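PDB 6ER1: centrosome-associated zinc finger protein CP190 from Drosophila melanogaster, which organises chromatin domains and boundaries after recruitment by insulator DNA-binding proteins, and homodimerises through its N-terminal BTB domain. Local coordinates for the interface of chains A and B. Sequence-based numbering; all coordinates share one arbitrary frame. Chains: chain A/B, Centrosome-associated zinc finger protein CP190.

Contact 1: the interface of chains A and B. Residues chain A 97-100, 123; chain B 9-13.
An intermolecular antiparallel beta-sheet joins the two BTB domains: the N-terminal strand 9-13 of chain B leaves its own body and pairs with strand 97-101 of chain A, the strand-exchanged arrangement that helps lock the homodimer. Paired backbone bonds build the ladder here. A:Leu98 N gives its hydrogen to B:Val12 O at 2.8 Å, nearly along the C=O axis (172°), and B:Val12 N returns one to A:Leu98 O at 3.1 Å. Two residues on, A:Phe100 N binds B:Lys10 O in the carbonyl plane at 2.9 Å, whereas B:Lys10 N approaches A:Phe100 O from above its carbonyl plane. Side chains then bind one side of the ladder to the body of chain A. In B:Val12, with CG1 anti to the carbonyl carbon (chi1 -65°), CG2 takes the crowded position between backbone N and carbonyl carbon; the valine crosses A:Leu123 obliquely, CG2 3.7 Å from CG. A:Phe100, its CG likewise in the crowded position (chi1 66°), brings CE1 to 4.0 Å from B:Val12 CG2, while B:Lys10 CB lies over one ring face towards the rim. At the next residue along, A:Leu123 CD1 rests 3.5 Å from the backbone oxygen B:Lys13 O.

Contact 2: the interface of chains A and B. Residues chain A 56-57, 92-96, 119, 123; chain B 12-14, 17, 20.
B:Trp17, at the start of helix 17-31, is the main plug of this patch, its indole set into a pocket of chain A with CG anti to the backbone N (chi1 -167°). The ring N-H points almost in its own plane to the backbone oxygen of A:Met93, NE1 to O 3.0 Å; the bond is moderately bent (149° at H), and the donor lies above the carbonyl plane, not on a lone pair. Over one indole face lies the backbone of A:Thr95 and A:Gly96, with A:Gly96 CA 3.4 Å from B:Trp17 CD2; B:Phe20 CD2 lies over the opposite face, toward the rim. The far end of the six-membered ring is packed by A:Phe92, which crosses it at about a right angle with CZ 3.6 Å from B:Trp17 CH2, by A:Cys57 SG and by A:Val119 CG2, the last at the ring edge, in plane. An alanine in place of B:Trp17 has no NE1 and no ring, and would probably leave A:Met93 O without this donor and loosen the helix start on its partner. B:Val14 is tied by its backbone N to A:Gly96 O at 2.8 Å, in the carbonyl plane, and lays CG2 at the edge of the A:Phe92 ring, 3.9 Å from CE1. The same methyl meets the well-buried A:Leu123, 4.1 Å from its CD2, on which B:Val12 also packs. The pocket sits where helix 83-95 of chain A ends and turns into strand 97-101, walled by helices 51-57 and 118-124.

Contact 3: the interface of chains A and B. Residues chain A 52-53, 55-56, 59, 62; chain B 21, 24, 28, 34.
Helix 51-57 of chain A, with the residues leading into and forming helix 60-67, packs against helix 17-31 of chain B and the loop residue B:Tyr34. The helix packing is largely apolar, with ring edges and a lysine chain against backbone oxygens. B:Phe21, CG anti to the backbone N (chi1 -175°), points its tip at the A:Leu52 side chain, crossing it at about a right angle with CZ 3.6 Å from CD1, and A:Val53 CA lies at the ring edge in plane. The methyl of A:Ala56 fits between this ring and B:Lys24, 3.7 Å from B:Lys24 CB, and the bent lysine chain then runs past A:Ala56 O. B:Phe28 meets the helix edge-on, its CE2 3.6 Å from A:Leu52 O and its rim in plane with A:Ser55 O, while B:Tyr34 CE2 lies over one of its faces. A:Ser55 sits over one face of the phenol ring at its hydroxyl end, CB 3.4 Å from B:Tyr34 CZ; A:Ser55 OG, 3.1 Å from B:Tyr34 OH, may hydrogen-bond with it, direction undecided, though well above the phenol plane. A:Asn62 meets the phenol tip to tip, amide and ring planes 9° apart, and donates from ND2 to B:Tyr34 OH at 2.9 Å, somewhat tilted from the amide plane. A:Asp59 helps hold the amide's rotation by accepting from the same nitrogen, A:Asn62 ND2 to A:Asp59 OD1 2.9 Å, through its anti lone pair.

Contact 1: the interface of chains A and B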
loop_
_atom_site.group_PDB
_atom_site.type_symbol
_atom_site.label_atom_id
_atom_site.label_comp_id
_atom_site.label_asym_id
_atom_site.label_seq_id
_atom_site.Cartn_x
_atom_site.Cartn_y
_atom_site.Cartn_z
ATOM N N THR A 97 -0.553 13.744 7.535
ATOM C CA THR A 97 -0.484 15.170 7.705
ATOM C C THR A 97 -1.385 15.830 6.661
ATOM O O THR A 97 -1.338 15.484 5.472
ATOM C CB THR A 97 0.956 15.659 7.534
ATOM O OG1 THR A 97 1.790 15.125 8.552
ATOM C CG2 THR A 97 1.021 17.156 7.600
ATOM N N LEU A 98 -2.220 16.758 7.119
ATOM C CA LEU A 98 -3.011 17.605 6.235
ATOM C C LEU A 98 -2.396 19.011 6.268
ATOM O O LEU A 98 -2.325 19.626 7.325
ATOM C CB LEU A 98 -4.457 17.705 6.705
ATOM C CG LEU A 98 -5.379 18.504 5.782
ATOM C CD1 LEU A 98 -5.710 17.768 4.498
ATOM C CD2 LEU A 98 -6.640 18.985 6.512
ATOM N N GLU A 99 -1.907 19.468 5.113
ATOM C CA GLU A 99 -1.374 20.831 4.917
ATOM C C GLU A 99 -2.436 21.626 4.185
ATOM O O GLU A 99 -2.912 21.174 3.140
ATOM C CB GLU A 99 -0.115 20.772 4.072
ATOM C CG GLU A 99 1.063 20.130 4.780
ATOM C CD GLU A 99 2.391 20.288 4.051
ATOM O OE1 GLU A 99 2.498 21.080 3.099
ATOM O OE2 GLU A 99 3.355 19.617 4.444
ATOM N N PHE A 100 -2.796 22.802 4.690
ATOM C CA PHE A 100 -3.920 23.535 4.155
ATOM C C PHE A 100 -3.817 24.984 4.579
ATOM O O PHE A 100 -3.337 25.293 5.649
ATOM C CB PHE A 100 -5.260 22.950 4.617
ATOM C CG PHE A 100 -5.537 23.073 6.093
ATOM C CD1 PHE A 100 -4.837 22.326 7.016
ATOM C CD2 PHE A 100 -6.456 23.973 6.566
ATOM C CE1 PHE A 100 -5.083 22.449 8.376
ATOM C CE2 PHE A 100 -6.703 24.110 7.912
ATOM C CZ PHE A 100 -6.019 23.343 8.824
ATOM N N LEU A 123 -9.774 14.457 12.480
ATOM C CA LEU A 123 -8.631 15.369 12.525
ATOM C C LEU A 123 -9.072 16.859 12.446
ATOM O O LEU A 123 -8.603 17.689 13.232
ATOM C CB LEU A 123 -7.670 15.011 11.411
ATOM C CG LEU A 123 -6.436 15.917 11.306
ATOM C CD1 LEU A 123 -5.624 15.924 12.593
ATOM C CD2 LEU A 123 -5.595 15.526 10.124
ATOM N N VAL B 9 0.286 28.574 5.179
ATOM C CA VAL B 9 -0.029 27.153 5.157
ATOM C C VAL B 9 0.056 26.567 6.573
ATOM O O VAL B 9 1.099 26.650 7.231
ATOM C CB VAL B 9 0.922 26.396 4.209
ATOM C CG1 VAL B 9 0.651 24.897 4.249
ATOM C CG2 VAL B 9 0.780 26.934 2.786
ATOM N N LYS B 10 -1.036 25.970 7.027
ATOM C CA LYS B 10 -1.083 25.260 8.308
ATOM C C LYS B 10 -0.944 23.761 8.117
ATOM O O LYS B 10 -1.111 23.234 7.023
ATOM C CB LYS B 10 -2.414 25.531 9.014
ATOM C CG LYS B 10 -2.832 26.979 9.128
ATOM C CD LYS B 10 -1.817 27.834 9.814
ATOM C CE LYS B 10 -2.417 29.163 10.205
ATOM N NZ LYS B 10 -1.392 29.847 11.004
ATOM N N SER B 11 -0.637 23.080 9.209
ATOM C CA SER B 11 -0.625 21.646 9.147
ATOM C C SER B 11 -1.072 21.029 10.458
ATOM O O SER B 11 -0.771 21.544 11.531
ATOM C CB SER B 11 0.753 21.166 8.703
ATOM O OG SER B 11 1.543 20.804 9.775
ATOM N N VAL B 12 -1.852 19.956 10.327
ATOM C CA VAL B 12 -2.319 19.166 11.469
ATOM C C VAL B 12 -2.082 17.704 11.082
ATOM O O VAL B 12 -2.005 17.384 9.876
ATOM C CB VAL B 12 -3.786 19.437 11.841
ATOM C CG1 VAL B 12 -3.993 20.862 12.329
ATOM C CG2 VAL B 12 -4.725 19.150 10.673
ATOM N N LYS B 13 -1.935 16.824 12.073
ATOM C CA LYS B 13 -1.569 15.451 11.786
ATOM C C LYS B 13 -2.248 14.455 12.711
ATOM O O LYS B 13 -2.587 14.765 13.865
ATOM C CB LYS B 13 -0.059 15.239 11.829
ATOM C CG LYS B 13 0.617 15.442 13.162
ATOM C CD LYS B 13 2.135 15.303 13.032
ATOM C CE LYS B 13 2.767 14.699 14.283
ATOM N NZ LYS B 13 2.729 13.197 14.308
#

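Contact 2: the interface of chains A and B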
loop_
_atom_site.group_PDB
_atom_site.type_symbol
_atom_site.label_atom_id
_atom_site.label_comp_id
_atom_site.label_asym_id
_atom_site.label_seq_id
_atom_site.Cartn_x
_atom_site.Cartn_y
_atom_site.Cartn_z
ATOM N N ALA A 56 -7.978 2.892 2.084
ATOM C CA ALA A 56 -7.755 2.752 3.542
ATOM C C ALA A 56 -8.527 3.806 4.345
ATOM O O ALA A 56 -8.818 3.587 5.518
ATOM C CB ALA A 56 -6.289 2.869 3.854
ATOM N N CYS A 57 -8.763 4.953 3.689
ATOM C CA CYS A 57 -9.425 6.109 4.345
ATOM C C CYS A 57 -10.861 6.340 3.985
ATOM O O CYS A 57 -11.606 7.036 4.736
ATOM C CB CYS A 57 -8.686 7.421 4.073
ATOM S SG CYS A 57 -7.115 7.516 4.934
ATOM N N PHE A 92 -2.609 13.766 2.559
ATOM C CA PHE A 92 -2.982 13.283 3.897
ATOM C C PHE A 92 -3.090 11.755 3.901
ATOM O O PHE A 92 -2.539 11.102 4.827
ATOM C CB PHE A 92 -4.285 13.908 4.381
ATOM C CG PHE A 92 -4.847 13.286 5.607
ATOM C CD1 PHE A 92 -4.305 13.461 6.845
ATOM C CD2 PHE A 92 -5.873 12.396 5.456
ATOM C CE1 PHE A 92 -4.811 12.797 7.944
ATOM C CE2 PHE A 92 -6.399 11.730 6.551
ATOM C CZ PHE A 92 -5.880 11.950 7.796
ATOM N N MET A 93 -3.724 11.194 2.883
ATOM C CA MET A 93 -3.868 9.706 2.887
ATOM C C MET A 93 -2.532 9.006 2.868
ATOM O O MET A 93 -2.369 7.919 3.490
ATOM C CB MET A 93 -4.694 9.246 1.714
ATOM C CG MET A 93 -6.103 9.693 1.766
ATOM S SD MET A 93 -6.859 9.438 0.144
ATOM C CE MET A 93 -8.448 9.400 0.557
ATOM N N TYR A 94 -1.516 9.572 2.227
ATOM C CA TYR A 94 -0.164 8.990 2.161
ATOM C C TYR A 94 0.700 9.240 3.390
ATOM O O TYR A 94 1.655 8.495 3.648
ATOM C CB TYR A 94 0.592 9.463 0.930
ATOM C CG TYR A 94 0.192 8.758 -0.348
ATOM C CD1 TYR A 94 -0.881 9.162 -1.106
ATOM C CD2 TYR A 94 0.877 7.612 -0.764
ATOM C CE1 TYR A 94 -1.268 8.489 -2.249
ATOM C CE2 TYR A 94 0.505 6.941 -1.909
ATOM C CZ TYR A 94 -0.575 7.362 -2.653
ATOM O OH TYR A 94 -0.928 6.730 -3.812
ATOM N N THR A 95 0.355 10.242 4.177
ATOM C CA THR A 95 1.271 10.717 5.213
ATOM C C THR A 95 0.745 10.852 6.627
ATOM O O THR A 95 1.547 10.793 7.570
ATOM C CB THR A 95 1.861 12.116 4.865
ATOM O OG1 THR A 95 0.836 13.094 4.879
ATOM C CG2 THR A 95 2.561 12.135 3.525
ATOM N N GLY A 96 -0.559 11.052 6.780
ATOM C CA GLY A 96 -1.162 11.433 8.034
ATOM C C GLY A 96 -1.155 12.895 8.397
ATOM O O GLY A 96 -1.696 13.257 9.435
ATOM N N VAL A 119 -11.593 9.445 9.278
ATOM C CA VAL A 119 -10.317 9.757 9.895
ATOM C C VAL A 119 -9.955 11.262 9.695
ATOM O O VAL A 119 -9.362 11.855 10.559
ATOM C CB VAL A 119 -9.184 8.832 9.435
ATOM C CG1 VAL A 119 -8.879 8.954 7.973
ATOM C CG2 VAL A 119 -7.942 8.920 10.314
ATOM N N LEU A 123 -9.774 14.457 12.480
ATOM C CA LEU A 123 -8.631 15.369 12.525
ATOM C C LEU A 123 -9.072 16.859 12.446
ATOM O O LEU A 123 -8.603 17.689 13.232
ATOM C CB LEU A 123 -7.670 15.011 11.411
ATOM C CG LEU A 123 -6.436 15.917 11.306
ATOM C CD1 LEU A 123 -5.624 15.924 12.593
ATOM C CD2 LEU A 123 -5.595 15.526 10.124
ATOM N N VAL B 12 -1.852 19.956 10.327
ATOM C CA VAL B 12 -2.319 19.166 11.469
ATOM C C VAL B 12 -2.082 17.704 11.082
ATOM O O VAL B 12 -2.005 17.384 9.876
ATOM C CB VAL B 12 -3.786 19.437 11.841
ATOM C CG1 VAL B 12 -3.993 20.862 12.329
ATOM C CG2 VAL B 12 -4.725 19.150 10.673
ATOM N N LYS B 13 -1.935 16.824 12.073
ATOM C CA LYS B 13 -1.569 15.451 11.786
ATOM C C LYS B 13 -2.248 14.455 12.711
ATOM O O LYS B 13 -2.587 14.765 13.865
ATOM C CB LYS B 13 -0.059 15.239 11.829
ATOM C CG LYS B 13 0.617 15.442 13.162
ATOM C CD LYS B 13 2.135 15.303 13.032
ATOM C CE LYS B 13 2.767 14.699 14.283
ATOM N NZ LYS B 13 2.729 13.197 14.308
ATOM N N VAL B 14 -2.433 13.240 12.180
ATOM C CA VAL B 14 -2.837 12.074 12.960
ATOM C C VAL B 14 -1.540 11.341 13.326
ATOM O O VAL B 14 -0.762 10.960 12.457
ATOM C CB VAL B 14 -3.749 11.138 12.127
ATOM C CG1 VAL B 14 -4.054 9.825 12.855
ATOM C CG2 VAL B 14 -5.036 11.843 11.768
ATOM N N TRP B 17 0.577 7.276 11.933
ATOM C CA TRP B 17 -0.113 6.972 10.679
ATOM C C TRP B 17 0.245 5.601 10.115
ATOM O O TRP B 17 -0.608 4.910 9.542
ATOM C CB TRP B 17 0.184 8.057 9.616
ATOM C CG TRP B 17 -0.728 7.969 8.442
ATOM C CD1 TRP B 17 -0.406 7.720 7.160
ATOM C CD2 TRP B 17 -2.137 8.173 8.467
ATOM N NE1 TRP B 17 -1.534 7.709 6.376
ATOM C CE2 TRP B 17 -2.606 8.014 7.156
ATOM C CE3 TRP B 17 -3.051 8.512 9.477
ATOM C CZ2 TRP B 17 -3.939 8.201 6.817
ATOM C CZ3 TRP B 17 -4.360 8.718 9.130
ATOM C CH2 TRP B 17 -4.796 8.543 7.821
ATOM N N PHE B 20 -1.904 2.970 11.744
ATOM C CA PHE B 20 -3.247 3.069 11.134
ATOM C C PHE B 20 -3.288 2.375 9.762
ATOM O O PHE B 20 -4.159 1.555 9.482
ATOM C CB PHE B 20 -3.676 4.544 11.051
ATOM C CG PHE B 20 -4.916 4.791 10.201
ATOM C CD1 PHE B 20 -6.178 4.638 10.724
ATOM C CD2 PHE B 20 -4.800 5.112 8.857
ATOM C CE1 PHE B 20 -7.304 4.826 9.940
ATOM C CE2 PHE B 20 -5.917 5.263 8.052
ATOM C CZ PHE B 20 -7.167 5.143 8.595
#

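Contact 3: the interface of chains A and B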
loop_
_atom_site.group_PDB
_atom_site.type_symbol
_atom_site.label_atom_id
_atom_site.label_comp_id
_atom_site.label_asym_id
_atom_site.label_seq_id
_atom_site.Cartn_x
_atom_site.Cartn_y
_atom_site.Cartn_z
ATOM N N LEU A 52 -5.409 1.308 -3.375
ATOM C CA LEU A 52 -5.446 0.764 -2.035
ATOM C C LEU A 52 -5.154 1.808 -0.982
ATOM O O LEU A 52 -5.687 1.702 0.141
ATOM C CB LEU A 52 -4.536 -0.434 -1.941
ATOM C CG LEU A 52 -3.043 -0.359 -1.744
ATOM C CD1 LEU A 52 -2.701 0.097 -0.329
ATOM C CD2 LEU A 52 -2.376 -1.704 -1.975
ATOM N N VAL A 53 -4.322 2.825 -1.320
ATOM C CA VAL A 53 -4.051 3.857 -0.329
ATOM C C VAL A 53 -5.317 4.687 -0.083
ATOM O O VAL A 53 -5.678 5.019 1.064
ATOM C CB VAL A 53 -2.892 4.758 -0.795
ATOM C CG1 VAL A 53 -2.691 5.893 0.183
ATOM C CG2 VAL A 53 -1.606 3.925 -0.873
ATOM N N SER A 55 -8.334 3.774 -0.541
ATOM C CA SER A 55 -9.372 2.911 0.060
ATOM C C SER A 55 -9.191 2.697 1.572
ATOM O O SER A 55 -10.153 2.376 2.272
ATOM C CB SER A 55 -9.429 1.563 -0.612
ATOM O OG SER A 55 -9.676 1.698 -2.023
ATOM N N ALA A 56 -7.978 2.892 2.084
ATOM C CA ALA A 56 -7.755 2.752 3.542
ATOM C C ALA A 56 -8.527 3.806 4.345
ATOM O O ALA A 56 -8.818 3.587 5.518
ATOM C CB ALA A 56 -6.289 2.869 3.854
ATOM N N ASP A 59 -14.361 5.136 1.026
ATOM C CA ASP A 59 -14.899 4.432 -0.156
ATOM C C ASP A 59 -15.356 5.395 -1.277
ATOM O O ASP A 59 -15.860 4.966 -2.309
ATOM C CB ASP A 59 -16.046 3.505 0.220
ATOM C CG ASP A 59 -15.567 2.292 0.975
ATOM O OD1 ASP A 59 -14.672 1.629 0.418
ATOM O OD2 ASP A 59 -16.054 2.081 2.104
ATOM N N ASN A 62 -13.997 4.684 -4.661
ATOM C CA ASN A 62 -14.684 3.512 -5.180
ATOM C C ASN A 62 -15.999 3.908 -5.872
ATOM O O ASN A 62 -16.299 3.465 -6.973
ATOM C CB ASN A 62 -14.924 2.421 -4.117
ATOM C CG ASN A 62 -13.635 1.795 -3.612
ATOM O OD1 ASN A 62 -12.711 1.561 -4.375
ATOM N ND2 ASN A 62 -13.602 1.466 -2.324
ATOM N N PHE B 21 -2.337 2.723 8.910
ATOM C CA PHE B 21 -2.345 2.292 7.550
ATOM C C PHE B 21 -2.123 0.781 7.418
ATOM O O PHE B 21 -2.821 0.119 6.653
ATOM C CB PHE B 21 -1.299 3.052 6.713
ATOM C CG PHE B 21 -1.368 2.692 5.275
ATOM C CD1 PHE B 21 -2.325 3.271 4.461
ATOM C CD2 PHE B 21 -0.546 1.694 4.758
ATOM C CE1 PHE B 21 -2.449 2.891 3.147
ATOM C CE2 PHE B 21 -0.684 1.303 3.447
ATOM C CZ PHE B 21 -1.634 1.901 2.651
ATOM N N LYS B 24 -5.160 -1.281 8.040
ATOM C CA LYS B 24 -6.059 -1.300 6.876
ATOM C C LYS B 24 -5.549 -2.191 5.765
ATOM O O LYS B 24 -6.303 -2.989 5.167
ATOM C CB LYS B 24 -6.281 0.130 6.338
ATOM C CG LYS B 24 -6.928 1.093 7.323
ATOM C CD LYS B 24 -8.359 0.725 7.633
ATOM C CE LYS B 24 -9.002 1.654 8.638
ATOM N NZ LYS B 24 -10.389 1.196 8.934
ATOM N N PHE B 28 -7.100 -5.644 4.011
ATOM C CA PHE B 28 -7.247 -5.853 2.580
ATOM C C PHE B 28 -6.604 -7.175 2.085
ATOM O O PHE B 28 -7.139 -7.861 1.204
ATOM C CB PHE B 28 -6.655 -4.684 1.792
ATOM C CG PHE B 28 -7.365 -3.360 1.982
ATOM C CD1 PHE B 28 -8.732 -3.274 2.296
ATOM C CD2 PHE B 28 -6.628 -2.203 1.872
ATOM C CE1 PHE B 28 -9.339 -2.043 2.449
ATOM C CE2 PHE B 28 -7.234 -0.967 1.987
ATOM C CZ PHE B 28 -8.573 -0.888 2.296
ATOM N N TYR B 34 -8.260 -5.405 -3.552
ATOM C CA TYR B 34 -7.309 -4.592 -4.318
ATOM C C TYR B 34 -6.059 -5.358 -4.689
ATOM O O TYR B 34 -5.099 -4.762 -5.183
ATOM C CB TYR B 34 -6.958 -3.220 -3.655
ATOM C CG TYR B 34 -8.172 -2.497 -3.108
ATOM C CD1 TYR B 34 -9.084 -1.932 -3.970
ATOM C CD2 TYR B 34 -8.483 -2.507 -1.737
ATOM C CE1 TYR B 34 -10.244 -1.323 -3.498
ATOM C CE2 TYR B 34 -9.646 -1.897 -1.257
ATOM C CZ TYR B 34 -10.523 -1.298 -2.160
ATOM O OH TYR B 34 -11.695 -0.690 -1.748
#

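The three contacts form a continuous path along one half of the two-fold interface. The C-alpha centres of contact 1 and contact 2 are about 10 Å apart, those of contact 2 and contact 3 about 12 Å, and those of contact 1 and contact 3 about 21 Å. A:Leu123, B:Val12 and B:Lys13 belong to both contact 1 and contact 2, while A:Ala56 joins contact 2 to contact 3, and helix 17-31 of chain B and helix 51-57 of chain A run through both of these. Strand exchange, tryptophan pocket and helix packing thus follow one another, and repeated by symmetry they bind the homodimer through its BTB domains.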